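Local coordinates for membrane lipoprotein family protein (Aeropyrum pernix, PDB 4PEV) that binds adenosine and probably serves as the solute-binding component of an ABC transporter, as a lipoprotein of the BMP family, at residues L121-L126 with Y138-A143; K128-Y133 with Y149-S154. All blocks are in the same frame, centred on the assembly; numbering follows the deposited sequence.

Interaction 1: residues L121-L126 with Y138-A143. With ADN (adenosine), chain F.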
loop_
_atom_site.group_PDB
_atom_site.type_symbol
_atom_site.label_atom_id
_atom_site.label_comp_id
_atom_site.label_asym_id
_atom_site.label_seq_id
_atom_site.Cartn_x
_atom_site.Cartn_y
_atom_site.Cartn_z
ATOM N N LEU C 121 4.954 4.455 12.347
ATOM C CA LEU C 121 5.280 4.308 13.771
ATOM C C LEU C 121 6.498 5.113 14.234
ATOM O O LEU C 121 6.708 5.288 15.443
ATOM C CB LEU C 121 5.487 2.848 14.155
ATOM C CG LEU C 121 4.361 1.832 13.916
ATOM C CD1 LEU C 121 4.776 0.480 14.488
ATOM C CD2 LEU C 121 3.044 2.290 14.534
ATOM N N TRP C 122 7.290 5.595 13.278
ATOM C CA TRP C 122 8.421 6.489 13.546
ATOM C C TRP C 122 8.032 7.939 13.866
ATOM O O TRP C 122 8.871 8.729 14.276
ATOM C CB TRP C 122 9.353 6.506 12.327
ATOM C CG TRP C 122 10.214 5.304 12.215
ATOM C CD1 TRP C 122 10.206 4.380 11.220
ATOM C CD2 TRP C 122 11.222 4.890 13.145
ATOM N NE1 TRP C 122 11.143 3.410 11.474
ATOM C CE2 TRP C 122 11.786 3.703 12.646
ATOM C CE3 TRP C 122 11.709 5.420 14.350
ATOM C CZ2 TRP C 122 12.804 3.030 13.302
ATOM C CZ3 TRP C 122 12.733 4.758 15.002
ATOM C CH2 TRP C 122 13.267 3.572 14.482
ATOM N N GLN C 123 6.769 8.286 13.667
ATOM C CA GLN C 123 6.321 9.663 13.804
ATOM C C GLN C 123 6.412 10.166 15.232
ATOM O O GLN C 123 6.852 11.272 15.466
ATOM C CB GLN C 123 4.887 9.789 13.339
ATOM C CG GLN C 123 4.488 11.200 13.024
ATOM C CD GLN C 123 2.996 11.331 12.919
ATOM O OE1 GLN C 123 2.393 11.014 11.890
ATOM N NE2 GLN C 123 2.385 11.782 13.993
ATOM N N GLU C 124 5.973 9.352 16.178
ATOM C CA GLU C 124 6.067 9.687 17.593
ATOM C C GLU C 124 7.521 9.881 18.028
ATOM O O GLU C 124 7.863 10.958 18.504
ATOM C CB GLU C 124 5.397 8.599 18.433
ATOM C CG GLU C 124 4.039 8.957 19.009
ATOM C CD GLU C 124 4.057 8.930 20.525
ATOM O OE1 GLU C 124 3.125 8.327 21.115
ATOM O OE2 GLU C 124 5.020 9.480 21.120
ATOM N N PRO C 125 8.391 8.857 17.852
ATOM C CA PRO C 125 9.771 9.031 18.272
ATOM C C PRO C 125 10.509 10.171 17.586
ATOM O O PRO C 125 11.371 10.787 18.202
ATOM C CB PRO C 125 10.417 7.695 17.895
ATOM C CG PRO C 125 9.310 6.723 17.931
ATOM C CD PRO C 125 8.168 7.488 17.355
ATOM N N LEU C 126 10.191 10.432 16.324
ATOM C CA LEU C 126 10.862 11.499 15.565
ATOM C C LEU C 126 10.490 12.896 16.062
ATOM O O LEU C 126 11.348 13.768 16.144
ATOM C CB LEU C 126 10.539 11.388 14.072
ATOM C CG LEU C 126 11.196 12.435 13.185
ATOM C CD1 LEU C 126 12.697 12.229 13.123
ATOM C CD2 LEU C 126 10.617 12.355 11.791
ATOM N N TYR C 138 16.406 14.231 8.201
ATOM C CA TYR C 138 15.539 13.056 8.283
ATOM C C TYR C 138 14.544 13.048 7.139
ATOM O O TYR C 138 14.023 14.093 6.779
ATOM C CB TYR C 138 14.730 13.091 9.564
ATOM C CG TYR C 138 15.538 13.118 10.839
ATOM C CD1 TYR C 138 15.999 11.949 11.416
ATOM C CD2 TYR C 138 15.813 14.315 11.486
ATOM C CE1 TYR C 138 16.724 11.973 12.582
ATOM C CE2 TYR C 138 16.525 14.348 12.663
ATOM C CZ TYR C 138 16.980 13.177 13.200
ATOM O OH TYR C 138 17.695 13.200 14.364
ATOM N N ALA C 139 14.258 11.870 6.584
ATOM C CA ALA C 139 13.078 11.698 5.731
ATOM C C ALA C 139 12.123 10.702 6.383
ATOM O O ALA C 139 12.504 9.588 6.700
ATOM C CB ALA C 139 13.462 11.249 4.334
ATOM N N LEU C 140 10.895 11.140 6.627
ATOM C CA LEU C 140 9.861 10.280 7.179
ATOM C C LEU C 140 9.010 9.813 6.021
ATOM O O LEU C 140 8.524 10.633 5.254
ATOM C CB LEU C 140 9.015 11.058 8.183
ATOM C CG LEU C 140 7.948 10.289 8.968
ATOM C CD1 LEU C 140 8.453 8.958 9.531
ATOM C CD2 LEU C 140 7.397 11.155 10.092
ATOM N N ILE C 141 8.859 8.502 5.864
ATOM C CA ILE C 141 8.074 7.951 4.753
ATOM C C ILE C 141 6.746 7.394 5.265
ATOM O O ILE C 141 6.713 6.695 6.286
ATOM C CB ILE C 141 8.816 6.828 4.002
ATOM C CG1 ILE C 141 10.266 7.222 3.674
ATOM C CG2 ILE C 141 8.063 6.442 2.741
ATOM C CD1 ILE C 141 10.433 8.521 2.910
ATOM N N ASP C 142 5.667 7.729 4.542
ATOM C CA ASP C 142 4.300 7.285 4.840
ATOM C C ASP C 142 3.710 7.985 6.067
ATOM O O ASP C 142 2.724 7.522 6.639
ATOM C CB ASP C 142 4.255 5.755 5.012
ATOM C CG ASP C 142 2.902 5.146 4.639
ATOM O OD1 ASP C 142 2.364 5.510 3.569
ATOM O OD2 ASP C 142 2.388 4.282 5.399
ATOM N N ALA C 143 4.312 9.102 6.467
ATOM C CA ALA C 143 3.825 9.862 7.620
ATOM C C ALA C 143 4.378 11.262 7.603
ATOM O O ALA C 143 5.373 11.539 6.939
ATOM C CB ALA C 143 4.185 9.180 8.935
HETATM O "O5'" ADN F . 0.784 -3.117 3.029
HETATM C "C5'" ADN F . -0.261 -2.129 3.121
HETATM C "C4'" ADN F . 0.125 -0.826 3.830
HETATM O "O4'" ADN F . 0.420 -1.034 5.213
HETATM C "C3'" ADN F . 1.345 -0.080 3.298
HETATM O "O3'" ADN F . 1.045 0.687 2.127
HETATM C "C2'" ADN F . 1.748 0.769 4.499
HETATM O "O2'" ADN F . 0.993 1.983 4.612
HETATM C "C1'" ADN F . 1.426 -0.131 5.663
HETATM N N9 ADN F . 2.605 -0.919 6.071
HETATM C C8 ADN F . 3.081 -2.048 5.496
HETATM N N7 ADN F . 4.179 -2.511 6.150
HETATM C C5 ADN F . 4.400 -1.658 7.174
HETATM C C6 ADN F . 5.383 -1.523 8.270
HETATM N N6 ADN F . 6.375 -2.425 8.395
HETATM N N1 ADN F . 5.263 -0.475 9.122
HETATM C C2 ADN F . 4.282 0.445 9.003
HETATM N N3 ADN F . 3.358 0.389 8.035
HETATM C C4 ADN F . 3.365 -0.610 7.111
#
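One face of the Y138 ring carries the CD1 methyl of L126, which sits 3.8 Å from the ring centroid and 17° off the ring normal, a CH-pi contact shifted toward the rim where CD1 of the tyrosine lies. The Y138 hydroxyl is engaged elsewhere, hydrogen-bonded to S107. W122 meets this contact differently: its CB rests on L140 CD1 at 3.8 Å, while its indole turns off toward D60, L117 and helix 99-108, CG lying anti to the carbonyl carbon (chi1 -77°). The two methyls of L126 divide the work: CD1 covers the tyrosine and CD2 packs against L140 CD2 at 3.8 Å. An alanine in place of L126 would probably strip this methyl cover from the Y138 face and from L140 CD2, opening a gap between helix and strand. The packing belongs to a beta-alpha-beta crossover in which helix 123-132 follows strand 114-118 and lies against strand 137-141 of the parallel sheet. L117 of the preceding strand also touches W122, L126 and L140. Toward the C-terminal end of strand 137-141, Q123 CG borders L140 CD2, and Q123 OE1 lies 3.9 Å from the CB of A143, a van der Waals contact. Just past the end of that strand, D142 turns to the ligand: its OD2 accepts a hydrogen bond of 2.8 Å from the adenosine O2'. The other carboxylate oxygen, OD1, forms a salt bridge with K299, which is itself hydrogen-bonded to adenosine.

Interaction 2: residues K128-Y133 with Y149-S154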
loop_
_atom_site.group_PDB
_atom_site.type_symbol
_atom_site.label_atom_id
_atom_site.label_comp_id
_atom_site.label_asym_id
_atom_site.label_seq_id
_atom_site.Cartn_x
_atom_site.Cartn_y
_atom_site.Cartn_z
ATOM N N LYS C 128 10.010 13.821 18.896
ATOM C CA LYS C 128 10.864 14.027 20.057
ATOM C C LYS C 128 12.340 14.216 19.704
ATOM O O LYS C 128 13.010 15.082 20.278
ATOM C CB LYS C 128 10.736 12.820 20.990
ATOM C CG LYS C 128 9.322 12.608 21.499
ATOM C CD LYS C 128 9.206 11.379 22.386
ATOM C CE LYS C 128 8.088 11.546 23.408
ATOM N NZ LYS C 128 7.333 10.272 23.549
ATOM N N VAL C 129 12.846 13.401 18.774
ATOM C CA VAL C 129 14.283 13.338 18.487
ATOM C C VAL C 129 14.783 14.462 17.567
ATOM O O VAL C 129 15.863 15.035 17.801
ATOM C CB VAL C 129 14.664 11.971 17.882
ATOM C CG1 VAL C 129 16.096 11.980 17.366
ATOM C CG2 VAL C 129 14.485 10.862 18.906
ATOM N N ALA C 130 14.003 14.758 16.525
ATOM C CA ALA C 130 14.364 15.743 15.518
ATOM C C ALA C 130 14.802 17.089 16.079
ATOM O O ALA C 130 15.802 17.631 15.616
ATOM C CB ALA C 130 13.228 15.934 14.541
ATOM N N PRO C 131 14.060 17.654 17.057
ATOM C CA PRO C 131 14.522 18.960 17.566
ATOM C C PRO C 131 15.846 18.916 18.358
ATOM O O PRO C 131 16.589 19.885 18.302
ATOM C CB PRO C 131 13.350 19.442 18.435
ATOM C CG PRO C 131 12.628 18.199 18.819
ATOM C CD PRO C 131 12.749 17.293 17.626
ATOM N N ARG C 132 16.144 17.817 19.059
ATOM C CA ARG C 132 17.479 17.616 19.670
ATOM C C ARG C 132 18.688 17.586 18.705
ATOM O O ARG C 132 19.798 17.822 19.140
ATOM C CB ARG C 132 17.542 16.309 20.453
ATOM C CG ARG C 132 16.556 16.174 21.586
ATOM C CD ARG C 132 16.908 14.948 22.400
ATOM N NE ARG C 132 15.724 14.152 22.691
ATOM C CZ ARG C 132 15.736 12.862 23.038
ATOM N NH1 ARG C 132 16.880 12.192 23.150
ATOM N NH2 ARG C 132 14.588 12.228 23.275
ATOM N N TYR C 133 18.503 17.244 17.430
ATOM C CA TYR C 133 19.634 17.199 16.472
ATOM C C TYR C 133 19.307 18.001 15.225
ATOM O O TYR C 133 19.111 17.433 14.160
ATOM C CB TYR C 133 19.962 15.759 16.076
ATOM C CG TYR C 133 20.235 14.855 17.248
ATOM C CD1 TYR C 133 21.500 14.757 17.783
ATOM C CD2 TYR C 133 19.227 14.098 17.810
ATOM C CE1 TYR C 133 21.761 13.938 18.856
ATOM C CE2 TYR C 133 19.474 13.271 18.884
ATOM C CZ TYR C 133 20.747 13.197 19.398
ATOM O OH TYR C 133 21.018 12.386 20.461
ATOM N N TYR C 149 9.537 21.026 11.104
ATOM C CA TYR C 149 10.961 21.278 11.384
ATOM C C TYR C 149 11.701 21.459 10.089
ATOM O O TYR C 149 11.327 20.854 9.087
ATOM C CB TYR C 149 11.586 20.078 12.085
ATOM C CG TYR C 149 10.837 19.610 13.288
ATOM C CD1 TYR C 149 11.158 20.089 14.552
ATOM C CD2 TYR C 149 9.805 18.684 13.169
ATOM C CE1 TYR C 149 10.473 19.668 15.677
ATOM C CE2 TYR C 149 9.106 18.251 14.288
ATOM C CZ TYR C 149 9.445 18.744 15.547
ATOM O OH TYR C 149 8.760 18.320 16.677
ATOM N N ASP C 150 12.779 22.234 10.107
ATOM C CA ASP C 150 13.597 22.395 8.890
ATOM C C ASP C 150 14.331 21.118 8.529
ATOM O O ASP C 150 14.600 20.870 7.366
ATOM C CB ASP C 150 14.626 23.510 9.047
ATOM C CG ASP C 150 14.023 24.768 9.587
ATOM O OD1 ASP C 150 12.895 25.111 9.162
ATOM O OD2 ASP C 150 14.664 25.398 10.454
ATOM N N ASN C 151 14.649 20.309 9.527
ATOM C CA ASN C 151 15.441 19.112 9.300
ATOM C C ASN C 151 14.595 17.848 9.060
ATOM O O ASN C 151 15.111 16.721 9.159
ATOM C CB ASN C 151 16.431 18.910 10.460
ATOM C CG ASN C 151 15.749 18.596 11.780
ATOM O OD1 ASN C 151 14.618 19.014 12.032
ATOM N ND2 ASN C 151 16.444 17.857 12.638
ATOM N N VAL C 152 13.312 18.022 8.738
ATOM C CA VAL C 152 12.453 16.875 8.462
ATOM C C VAL C 152 11.621 17.063 7.207
ATOM O O VAL C 152 10.761 17.945 7.149
ATOM C CB VAL C 152 11.514 16.573 9.639
ATOM C CG1 VAL C 152 10.586 15.420 9.293
ATOM C CG2 VAL C 152 12.322 16.224 10.877
ATOM N N ALA C 153 11.882 16.212 6.216
ATOM C CA ALA C 153 11.056 16.095 5.015
ATOM C C ALA C 153 10.105 14.919 5.173
ATOM O O ALA C 153 10.550 13.780 5.236
ATOM C CB ALA C 153 11.933 15.883 3.795
ATOM N N SER C 154 8.802 15.201 5.241
ATOM C CA SER C 154 7.761 14.176 5.330
ATOM C C SER C 154 7.211 13.822 3.941
ATOM O O SER C 154 6.966 14.711 3.118
ATOM C CB SER C 154 6.610 14.681 6.198
ATOM O OG SER C 154 7.001 14.891 7.551
#
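The carbonyl oxygen of A130 is gripped by two donors that arrive from opposite faces of its plane: the side-chain amide of N151 and, from three residues on in the same segment, the backbone N of Y133. N151 ND2 gives the cross-segment bond, 3.1 Å long with an N-H...O angle of 158°. Its donor stands above the carbonyl plane, 35° out of it, whereas the oxygen lies close to the plane of the N151 amide. The same ND2 is hydrogen-bonded to the backbone O of Q136, and these two bonds should restrain rotation of the amide. Beside this polar junction the packing is apolar: A130 CB touches the CG2 methyl of V152 at 3.8 Å, and the side chains of P131 and Y149 meet obliquely, with P131 CD 3.8 Å from Y149 CE1. The phenol oxygen of Y149 is hydrogen-bonded to E147. Y149 and N151 both belong to a type I beta turn running from Y149 to V152, which presents the two side chains to the 128-133 segment. The contact thus joins the C-terminal part of helix 123-132 to the turn leading into strand 152-157, with Y138 of strand 137-141 touching V129, Y133, N151 and V152, and with helix 99-108 packed against V129 and Y133.

How the interactions relate
From the N terminus, the chain passes from a 3-10 turn into helix 123-132 (121-126, then 128-133), through strand 137-141 and just past it (138-143), and by a turn into strand 152-157 (149-154). Interaction 1 closes a loop through the rest of the helix and the turn into strand 137-141; interaction 2 closes one that takes in that whole strand and the connection to strand 152-157. Because their segments alternate, the two loops cross. Helix 123-132 is thereby tied by its first part to strand 137-141 and by its last part to the entrance of the adjacent parallel strand. The strands are joined directly through probable hydrogen bonds from Y138 N to N151 O and from L140 N to A153 O.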